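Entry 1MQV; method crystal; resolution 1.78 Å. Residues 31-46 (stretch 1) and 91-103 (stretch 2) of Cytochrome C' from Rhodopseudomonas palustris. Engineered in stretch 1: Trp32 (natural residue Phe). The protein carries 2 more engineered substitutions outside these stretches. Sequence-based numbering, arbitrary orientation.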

ATOM      1  N   LYS A  31       2.614 -22.355   0.697  1.00 32.62           N
ATOM      2  CA  LYS A  31       3.563 -22.593   1.779  1.00 32.93           C
ATOM      3  C   LYS A  31       4.369 -21.323   2.071  1.00 36.32           C
ATOM      4  O   LYS A  31       4.595 -20.506   1.183  1.00 30.98           O
ATOM      5  CB  LYS A  31       4.554 -23.694   1.379  1.00 56.35           C
ATOM      6  CG  LYS A  31       3.956 -24.985   0.828  1.00 53.53           C
ATOM      7  CD  LYS A  31       3.137 -24.756  -0.447  1.00 82.12           C
ATOM      8  CE  LYS A  31       3.877 -23.928  -1.500  1.00 62.26           C
ATOM      9  NZ  LYS A  31       2.916 -23.285  -2.457  1.00 48.10           N
ATOM     10  N   TRP A  32       4.789 -21.169   3.322  1.00 32.02           N
ATOM     11  CA  TRP A  32       5.625 -20.045   3.736  1.00 31.99           C
ATOM     12  C   TRP A  32       6.868 -19.983   2.835  1.00 41.75           C
ATOM     13  O   TRP A  32       7.433 -21.030   2.481  1.00 32.04           O
ATOM     14  CB  TRP A  32       6.071 -20.268   5.179  1.00 32.03           C
ATOM     15  CG  TRP A  32       7.235 -19.463   5.559  1.00 31.96           C
ATOM     16  CD1 TRP A  32       8.495 -19.917   5.799  1.00 36.73           C
ATOM     17  CD2 TRP A  32       7.253 -18.056   5.828  1.00 31.09           C
ATOM     18  NE1 TRP A  32       9.297 -18.885   6.207  1.00 36.21           N
ATOM     19  CE2 TRP A  32       8.559 -17.729   6.229  1.00 38.56           C
ATOM     20  CE3 TRP A  32       6.289 -17.032   5.767  1.00 29.86           C
ATOM     21  CZ2 TRP A  32       8.932 -16.428   6.571  1.00 34.91           C
ATOM     22  CZ3 TRP A  32       6.667 -15.732   6.113  1.00 21.78           C
ATOM     23  CH2 TRP A  32       7.970 -15.448   6.501  1.00 33.18           C
ATOM     24  N   ASP A  33       7.281 -18.769   2.459  1.00 25.99           N
ATOM     25  CA  ASP A  33       8.455 -18.576   1.619  1.00 36.89           C
ATOM     26  C   ASP A  33       8.987 -17.240   2.082  1.00 25.67           C
ATOM     27  O   ASP A  33       8.384 -16.210   1.752  1.00 28.31           O
ATOM     28  CB  ASP A  33       8.019 -18.519   0.147  1.00 26.42           C
ATOM     29  CG  ASP A  33       9.199 -18.416  -0.815  1.00 29.35           C
ATOM     30  OD1 ASP A  33      10.113 -17.588  -0.586  1.00 33.90           O
ATOM     31  OD2 ASP A  33       9.198 -19.171  -1.811  1.00 68.04           O
ATOM     32  N   GLN A  34      10.065 -17.230   2.871  1.00 27.79           N
ATOM     33  CA  GLN A  34      10.571 -15.968   3.400  1.00 28.56           C
ATOM     34  C   GLN A  34      10.940 -14.940   2.331  1.00 29.71           C
ATOM     35  O   GLN A  34      10.666 -13.747   2.478  1.00 25.99           O
ATOM     36  CB  GLN A  34      11.770 -16.178   4.333  1.00 24.61           C
ATOM     37  CG  GLN A  34      12.404 -14.847   4.712  1.00 32.65           C
ATOM     38  CD  GLN A  34      13.012 -14.808   6.101  1.00 68.78           C
ATOM     39  OE1 GLN A  34      13.095 -13.740   6.714  1.00 69.10           O
ATOM     40  NE2 GLN A  34      13.455 -15.962   6.600  1.00 61.64           N
ATOM     41  N   ALA A  35      11.527 -15.417   1.241  1.00 25.62           N
ATOM     42  CA  ALA A  35      11.939 -14.549   0.149  1.00 28.44           C
ATOM     43  C   ALA A  35      10.738 -13.846  -0.511  1.00 25.64           C
ATOM     44  O   ALA A  35      10.805 -12.649  -0.832  1.00 25.75           O
ATOM     45  CB  ALA A  35      12.709 -15.379  -0.888  1.00 29.83           C
ATOM     46  N   VAL A  36       9.666 -14.598  -0.750  1.00 20.47           N
ATOM     47  CA  VAL A  36       8.461 -14.024  -1.360  1.00 21.85           C
ATOM     48  C   VAL A  36       7.881 -12.932  -0.471  1.00 23.45           C
ATOM     49  O   VAL A  36       7.430 -11.909  -0.952  1.00 23.00           O
ATOM     50  CB  VAL A  36       7.357 -15.112  -1.571  1.00 28.40           C
ATOM     51  CG1 VAL A  36       5.996 -14.431  -1.928  1.00 25.46           C
ATOM     52  CG2 VAL A  36       7.798 -16.087  -2.678  1.00 31.72           C
ATOM     53  N   VAL A  37       7.875 -13.173   0.839  1.00 20.82           N
ATOM     54  CA  VAL A  37       7.341 -12.201   1.786  1.00 17.48           C
ATOM     55  C   VAL A  37       8.206 -10.950   1.815  1.00 19.72           C
ATOM     56  O   VAL A  37       7.693  -9.832   1.775  1.00 21.89           O
ATOM     57  CB  VAL A  37       7.253 -12.845   3.169  1.00 19.86           C
ATOM     58  CG1 VAL A  37       6.888 -11.832   4.202  1.00 21.97           C
ATOM     59  CG2 VAL A  37       6.207 -13.913   3.126  1.00 22.57           C
ATOM     60  N   GLN A  38       9.526 -11.128   1.843  1.00 20.19           N
ATOM     61  CA  GLN A  38      10.449  -9.987   1.829  1.00 22.08           C
ATOM     62  C   GLN A  38      10.264  -9.171   0.552  1.00 24.99           C
ATOM     63  O   GLN A  38      10.314  -7.926   0.563  1.00 21.92           O
ATOM     64  CB  GLN A  38      11.870 -10.491   1.875  1.00 24.05           C
ATOM     65  CG  GLN A  38      12.346 -10.779   3.266  1.00 33.54           C
ATOM     66  CD  GLN A  38      12.494  -9.496   4.080  1.00 60.77           C
ATOM     67  OE1 GLN A  38      11.534  -9.009   4.671  1.00 55.56           O
ATOM     68  NE2 GLN A  38      13.699  -8.932   4.086  1.00 59.46           N
ATOM     69  N   LYS A  39      10.067  -9.881  -0.555  1.00 19.67           N
ATOM     70  CA  LYS A  39       9.877  -9.199  -1.850  1.00 22.89           C
ATOM     71  C   LYS A  39       8.596  -8.327  -1.832  1.00 26.41           C
ATOM     72  O   LYS A  39       8.603  -7.165  -2.282  1.00 23.17           O
ATOM     73  CB  LYS A  39       9.823 -10.247  -2.950  1.00 24.55           C
ATOM     74  CG  LYS A  39       9.538  -9.746  -4.369  1.00 22.07           C
ATOM     75  CD  LYS A  39       9.566 -10.911  -5.321  1.00 26.03           C
ATOM     76  CE  LYS A  39       9.154 -10.501  -6.733  1.00 32.55           C
ATOM     77  NZ  LYS A  39      10.165  -9.644  -7.382  1.00 40.52           N
ATOM     78  N   SER A  40       7.503  -8.886  -1.305  1.00 25.05           N
ATOM     79  CA  SER A  40       6.235  -8.167  -1.203  1.00 21.88           C
ATOM     80  C   SER A  40       6.345  -6.994  -0.266  1.00 23.53           C
ATOM     81  O   SER A  40       5.837  -5.938  -0.566  1.00 22.47           O
ATOM     82  CB  SER A  40       5.090  -9.082  -0.691  1.00 16.81           C
ATOM     83  OG  SER A  40       4.781 -10.081  -1.656  1.00 25.97           O
ATOM     84  N   LEU A  41       6.992  -7.165   0.891  1.00 19.44           N
ATOM     85  CA  LEU A  41       7.076  -6.047   1.804  1.00 18.80           C
ATOM     86  C   LEU A  41       7.933  -4.920   1.209  1.00 20.78           C
ATOM     87  O   LEU A  41       7.656  -3.736   1.399  1.00 21.26           O
ATOM     88  CB  LEU A  41       7.669  -6.526   3.134  1.00 21.39           C
ATOM     89  CG  LEU A  41       6.733  -7.467   3.880  1.00 21.19           C
ATOM     90  CD1 LEU A  41       7.466  -8.052   5.108  1.00 28.34           C
ATOM     91  CD2 LEU A  41       5.531  -6.658   4.375  1.00 23.99           C
ATOM     92  N   ALA A  42       8.975  -5.291   0.485  1.00 19.45           N
ATOM     93  CA  ALA A  42       9.872  -4.298  -0.089  1.00 20.22           C
ATOM     94  C   ALA A  42       9.092  -3.508  -1.146  1.00 23.01           C
ATOM     95  O   ALA A  42       9.216  -2.287  -1.231  1.00 23.68           O
ATOM     96  CB  ALA A  42      11.092  -4.990  -0.709  1.00 28.75           C
ATOM     97  N   ALA A  43       8.255  -4.198  -1.915  1.00 22.56           N
ATOM     98  CA  ALA A  43       7.466  -3.506  -2.962  1.00 23.73           C
ATOM     99  C   ALA A  43       6.494  -2.543  -2.335  1.00 26.45           C
ATOM    100  O   ALA A  43       6.359  -1.394  -2.784  1.00 25.00           O
ATOM    101  CB  ALA A  43       6.705  -4.479  -3.780  1.00 25.39           C
ATOM    102  N   ILE A  44       5.805  -3.005  -1.290  1.00 23.70           N
ATOM    103  CA  ILE A  44       4.854  -2.146  -0.580  1.00 18.92           C
ATOM    104  C   ILE A  44       5.599  -0.910  -0.072  1.00 21.53           C
ATOM    105  O   ILE A  44       5.121   0.219  -0.255  1.00 20.91           O
ATOM    106  CB  ILE A  44       4.164  -2.940   0.592  1.00 17.14           C
ATOM    107  CG1 ILE A  44       3.212  -3.983   0.019  1.00 27.26           C
ATOM    108  CG2 ILE A  44       3.397  -1.977   1.528  1.00 22.85           C
ATOM    109  CD1 ILE A  44       2.746  -5.033   1.074  1.00 23.05           C
ATOM    110  N   ALA A  45       6.775  -1.088   0.532  1.00 18.62           N
ATOM    111  CA  ALA A  45       7.514   0.068   1.067  1.00 22.59           C
ATOM    112  C   ALA A  45       7.960   1.022  -0.033  1.00 24.32           C
ATOM    113  O   ALA A  45       7.811   2.230   0.101  1.00 23.19           O
ATOM    114  CB  ALA A  45       8.739  -0.376   1.896  1.00 25.78           C
ATOM    115  N   ASP A  46       8.530   0.483  -1.105  1.00 23.40           N
ATOM    116  CA  ASP A  46       8.959   1.320  -2.223  1.00 27.57           C
ATOM    117  C   ASP A  46       7.785   2.064  -2.899  1.00 24.80           C
ATOM    118  O   ASP A  46       7.920   3.250  -3.251  1.00 26.38           O
ATOM    119  CB  ASP A  46       9.699   0.470  -3.268  1.00 22.79           C
ATOM    120  CG  ASP A  46      11.039  -0.051  -2.755  1.00 69.32           C
ATOM    121  OD1 ASP A  46      11.598   0.561  -1.819  1.00 82.08           O
ATOM    122  OD2 ASP A  46      11.537  -1.065  -3.294  1.00 47.62           O
TER
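Stretch 2 91-103: AAQGTIKDEASLK

Stretch 1 enters as a short extended segment, Lys31 to Asp33, and becomes helical from Gln34 through Asp46. Stretch 2 begins inside a helix that runs to Thr95, breaks at Ile96, passes through Lys97 and Asp98, and resumes as a second helix at Glu99. The helix of residues 91-95 lies nearly antiparallel to helix 34-46: their N-to-C directions differ by 164°, and the axes approach to 9.4 Å. Successive parts of stretch 2 therefore meet progressively earlier parts of stretch 1. Gln93 stands beside Gln38 (CA to CA 5.9 Å), Lys97 beside Gln34 (CA to CA 6.7 Å), and Glu99 beside Trp32 (CA to CA 6.0 Å).

Between the two helices of stretch 2, local hydrogen bonds hold the turn together. Ile96 leaves helical geometry with phi/psi of -97/102°, although Ile96 N still bonds to Ala92 O at 2.8 Å. Asp98 then caps the next helix: Asp98 OD1 accepts from Ser101 N at 2.8 Å and from Ser101 OG at 2.5 Å, while Ser101 OG accepts from Lys97 N at 2.9 Å. Asp33 plays the same role in stretch 1, with Asp33 OD1 accepting from Val36 N at 3.0 Å. A short acidic side chain suits such a position because it can reach forward to a first-turn amide that has no carbonyl partner from a preceding turn.

Where helix 91-95 packs on helix 34-46, Gln93 is the knob, its side chain seated among Gln38, Leu41, Ala42 and Ala45. Gln93 CG lies 3.8 Å from Leu41 CB, and Gln93 OE1 comes within 3.6 Å of Ala42 CA and 4.2 Å of Ala45 CB. The chain is extended at chi2 (t), so the methylenes can pack on apolar carbon while the amide continues along the helix surface; the small alanines leave space for it. Gln38, in turn, brings its side-chain end up to the backbone of Gln93.

Deeper in the contact the groups are aliphatic. Leu41 points toward stretch 2, and Leu41 CD1 lies 3.8 Å from Ala92 CB and 4.4 Å from Ile96 CD1. Val37 CG1 meets Ile96 CG2 at 3.9 Å. Branched side chains fill this buried space well, and the single methyl of Ala92 lets Leu41 come close to the backbone.

At the far end lies Trp32, an engineered residue that replaces phenylalanine. Its indole, with chi1 at 161° (t), spans the interhelical turn. Glu99 N and Asp98 C lie over one face, and Trp32 CZ2 approaches Asp98 CA to 3.3 Å. Ile96 CG2 sits at the ring edge, 3.8 Å from Trp32 CH2, and Leu102 CB is 3.8 Å from Trp32 CZ3. Nearby, Gln34 NE2 comes within 3.3 Å of Lys97 O, but the angle is too poor for a hydrogen bond. With no clear hydrogen bond across the interface, the 598 Å² buried between the stretches reflects mainly close packing.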

ATOM      1  N   ALA A  91       9.514  -1.995   8.686  1.00 20.53           N
ATOM      2  CA  ALA A  91       9.755  -2.639   9.989  1.00 25.97           C
ATOM      3  C   ALA A  91       9.425  -4.145   9.888  1.00 30.65           C
ATOM      4  O   ALA A  91      10.092  -4.992  10.481  1.00 23.83           O
ATOM      5  CB  ALA A  91       8.920  -1.951  11.069  1.00 23.31           C
ATOM      6  N   ALA A  92       8.411  -4.486   9.109  1.00 20.64           N
ATOM      7  CA  ALA A  92       8.028  -5.884   8.949  1.00 18.87           C
ATOM      8  C   ALA A  92       9.102  -6.733   8.245  1.00 22.36           C
ATOM      9  O   ALA A  92       9.136  -7.948   8.431  1.00 25.90           O
ATOM     10  CB  ALA A  92       6.639  -5.985   8.195  1.00 20.31           C
ATOM     11  N   GLN A  93      10.001  -6.117   7.482  1.00 22.85           N
ATOM     12  CA  GLN A  93      11.066  -6.889   6.839  1.00 25.13           C
ATOM     13  C   GLN A  93      11.969  -7.373   7.948  1.00 29.58           C
ATOM     14  O   GLN A  93      12.572  -8.429   7.844  1.00 32.34           O
ATOM     15  CB  GLN A  93      11.855  -6.025   5.854  1.00 24.64           C
ATOM     16  CG  GLN A  93      10.975  -5.589   4.670  1.00 27.65           C
ATOM     17  CD  GLN A  93      11.651  -4.600   3.713  1.00 43.35           C
ATOM     18  OE1 GLN A  93      11.017  -3.658   3.245  1.00 45.77           O
ATOM     19  NE2 GLN A  93      12.915  -4.834   3.395  1.00 34.11           N
ATOM     20  N   GLY A  94      12.034  -6.604   9.027  1.00 29.61           N
ATOM     21  CA  GLY A  94      12.861  -7.006  10.144  1.00 31.60           C
ATOM     22  C   GLY A  94      12.121  -7.904  11.126  1.00 41.70           C
ATOM     23  O   GLY A  94      12.724  -8.794  11.731  1.00 39.99           O
ATOM     24  N   THR A  95      10.810  -7.709  11.280  1.00 30.28           N
ATOM     25  CA  THR A  95      10.054  -8.511  12.249  1.00 31.15           C
ATOM     26  C   THR A  95       9.435  -9.798  11.720  1.00 36.73           C
ATOM     27  O   THR A  95       9.145 -10.703  12.502  1.00 41.37           O
ATOM     28  CB  THR A  95       8.943  -7.679  12.900  1.00 26.25           C
ATOM     29  OG1 THR A  95       7.957  -7.326  11.918  1.00 50.68           O
ATOM     30  CG2 THR A  95       9.534  -6.406  13.501  1.00 45.43           C
ATOM     31  N   ILE A  96       9.198  -9.889  10.409  1.00 23.63           N
ATOM     32  CA  ILE A  96       8.612 -11.125   9.870  1.00 21.80           C
ATOM     33  C   ILE A  96       9.702 -12.059   9.317  1.00 32.94           C
ATOM     34  O   ILE A  96      10.210 -11.895   8.209  1.00 29.78           O
ATOM     35  CB  ILE A  96       7.529 -10.791   8.806  1.00 28.26           C
ATOM     36  CG1 ILE A  96       6.386 -10.059   9.523  1.00 24.13           C
ATOM     37  CG2 ILE A  96       6.990 -12.106   8.135  1.00 25.00           C
ATOM     38  CD1 ILE A  96       5.252  -9.560   8.603  1.00 23.76           C
ATOM     39  N   LYS A  97      10.031 -13.079  10.104  1.00 29.83           N
ATOM     40  CA  LYS A  97      11.126 -13.981   9.768  1.00 33.90           C
ATOM     41  C   LYS A  97      10.722 -15.455   9.607  1.00 39.68           C
ATOM     42  O   LYS A  97      11.545 -16.300   9.218  1.00 32.62           O
ATOM     43  CB  LYS A  97      12.187 -13.877  10.868  1.00 31.69           C
ATOM     44  CG  LYS A  97      11.706 -14.517  12.173  0.20 26.71           C
ATOM     45  CD  LYS A  97      12.707 -14.398  13.294  0.20 30.18           C
ATOM     46  CE  LYS A  97      12.612 -13.042  13.954  0.20 24.53           C
ATOM     47  NZ  LYS A  97      13.598 -12.899  15.056  0.20 51.17           N
ATOM     48  N   ASP A  98       9.471 -15.758   9.932  1.00 30.06           N
ATOM     49  CA  ASP A  98       8.945 -17.115   9.818  1.00 28.72           C
ATOM     50  C   ASP A  98       7.439 -17.031   9.752  1.00 23.31           C
ATOM     51  O   ASP A  98       6.907 -15.943   9.886  1.00 23.91           O
ATOM     52  CB  ASP A  98       9.380 -17.975  11.007  1.00 24.32           C
ATOM     53  CG  ASP A  98       9.129 -17.317  12.357  1.00 50.68           C
ATOM     54  OD1 ASP A  98       8.171 -16.538  12.500  1.00 27.60           O
ATOM     55  OD2 ASP A  98       9.888 -17.615  13.305  1.00 36.88           O
ATOM     56  N   GLU A  99       6.756 -18.170   9.584  1.00 22.53           N
ATOM     57  CA  GLU A  99       5.303 -18.177   9.464  1.00 25.48           C
ATOM     58  C   GLU A  99       4.602 -17.664  10.687  1.00 26.24           C
ATOM     59  O   GLU A  99       3.597 -16.955  10.600  1.00 22.04           O
ATOM     60  CB  GLU A  99       4.784 -19.570   9.112  1.00 26.66           C
ATOM     61  CG  GLU A  99       3.277 -19.544   8.885  1.00 31.82           C
ATOM     62  CD  GLU A  99       2.818 -20.619   7.947  1.00 61.42           C
ATOM     63  OE1 GLU A  99       3.686 -21.206   7.255  1.00 47.96           O
ATOM     64  OE2 GLU A  99       1.594 -20.866   7.893  1.00 49.78           O
ATOM     65  N   ALA A 100       5.139 -18.001  11.847  1.00 21.33           N
ATOM     66  CA  ALA A 100       4.533 -17.528  13.058  1.00 26.07           C
ATOM     67  C   ALA A 100       4.551 -16.007  13.159  1.00 23.06           C
ATOM     68  O   ALA A 100       3.542 -15.430  13.560  1.00 26.80           O
ATOM     69  CB  ALA A 100       5.239 -18.148  14.265  1.00 26.10           C
ATOM     70  N   SER A 101       5.684 -15.372  12.832  1.00 23.08           N
ATOM     71  CA  SER A 101       5.786 -13.902  12.907  1.00 23.42           C
ATOM     72  C   SER A 101       4.977 -13.246  11.771  1.00 19.44           C
ATOM     73  O   SER A 101       4.498 -12.129  11.926  1.00 21.50           O
ATOM     74  CB  SER A 101       7.263 -13.415  12.922  1.00 23.49           C
ATOM     75  OG  SER A 101       8.058 -14.080  11.968  1.00 32.51           O
ATOM     76  N   LEU A 102       4.864 -13.914  10.631  1.00 19.68           N
ATOM     77  CA  LEU A 102       3.962 -13.389   9.580  1.00 18.27           C
ATOM     78  C   LEU A 102       2.525 -13.320  10.174  1.00 25.26           C
ATOM     79  O   LEU A 102       1.857 -12.301  10.053  1.00 20.32           O
ATOM     80  CB  LEU A 102       3.945 -14.320   8.378  1.00 24.46           C
ATOM     81  CG  LEU A 102       2.834 -13.992   7.379  1.00 22.18           C
ATOM     82  CD1 LEU A 102       3.162 -12.670   6.698  1.00 22.95           C
ATOM     83  CD2 LEU A 102       2.684 -15.115   6.321  1.00 26.46           C
ATOM     84  N   LYS A 103       2.040 -14.391  10.814  1.00 20.76           N
ATOM     85  CA  LYS A 103       0.700 -14.353  11.404  1.00 21.98           C
ATOM     86  C   LYS A 103       0.559 -13.315  12.549  1.00 25.41           C
ATOM     87  O   LYS A 103      -0.475 -12.677  12.711  1.00 22.36           O
ATOM     88  CB  LYS A 103       0.274 -15.749  11.919  1.00 19.17           C
ATOM     89  CG  LYS A 103       0.037 -16.798  10.769  1.00 21.57           C
ATOM     90  CD  LYS A 103      -0.063 -18.178  11.327  1.00 36.89           C
ATOM     91  CE  LYS A 103      -0.243 -19.170  10.209  1.00 36.75           C
ATOM     92  NZ  LYS A 103      -0.096 -20.531  10.790  1.00 46.77           N
TER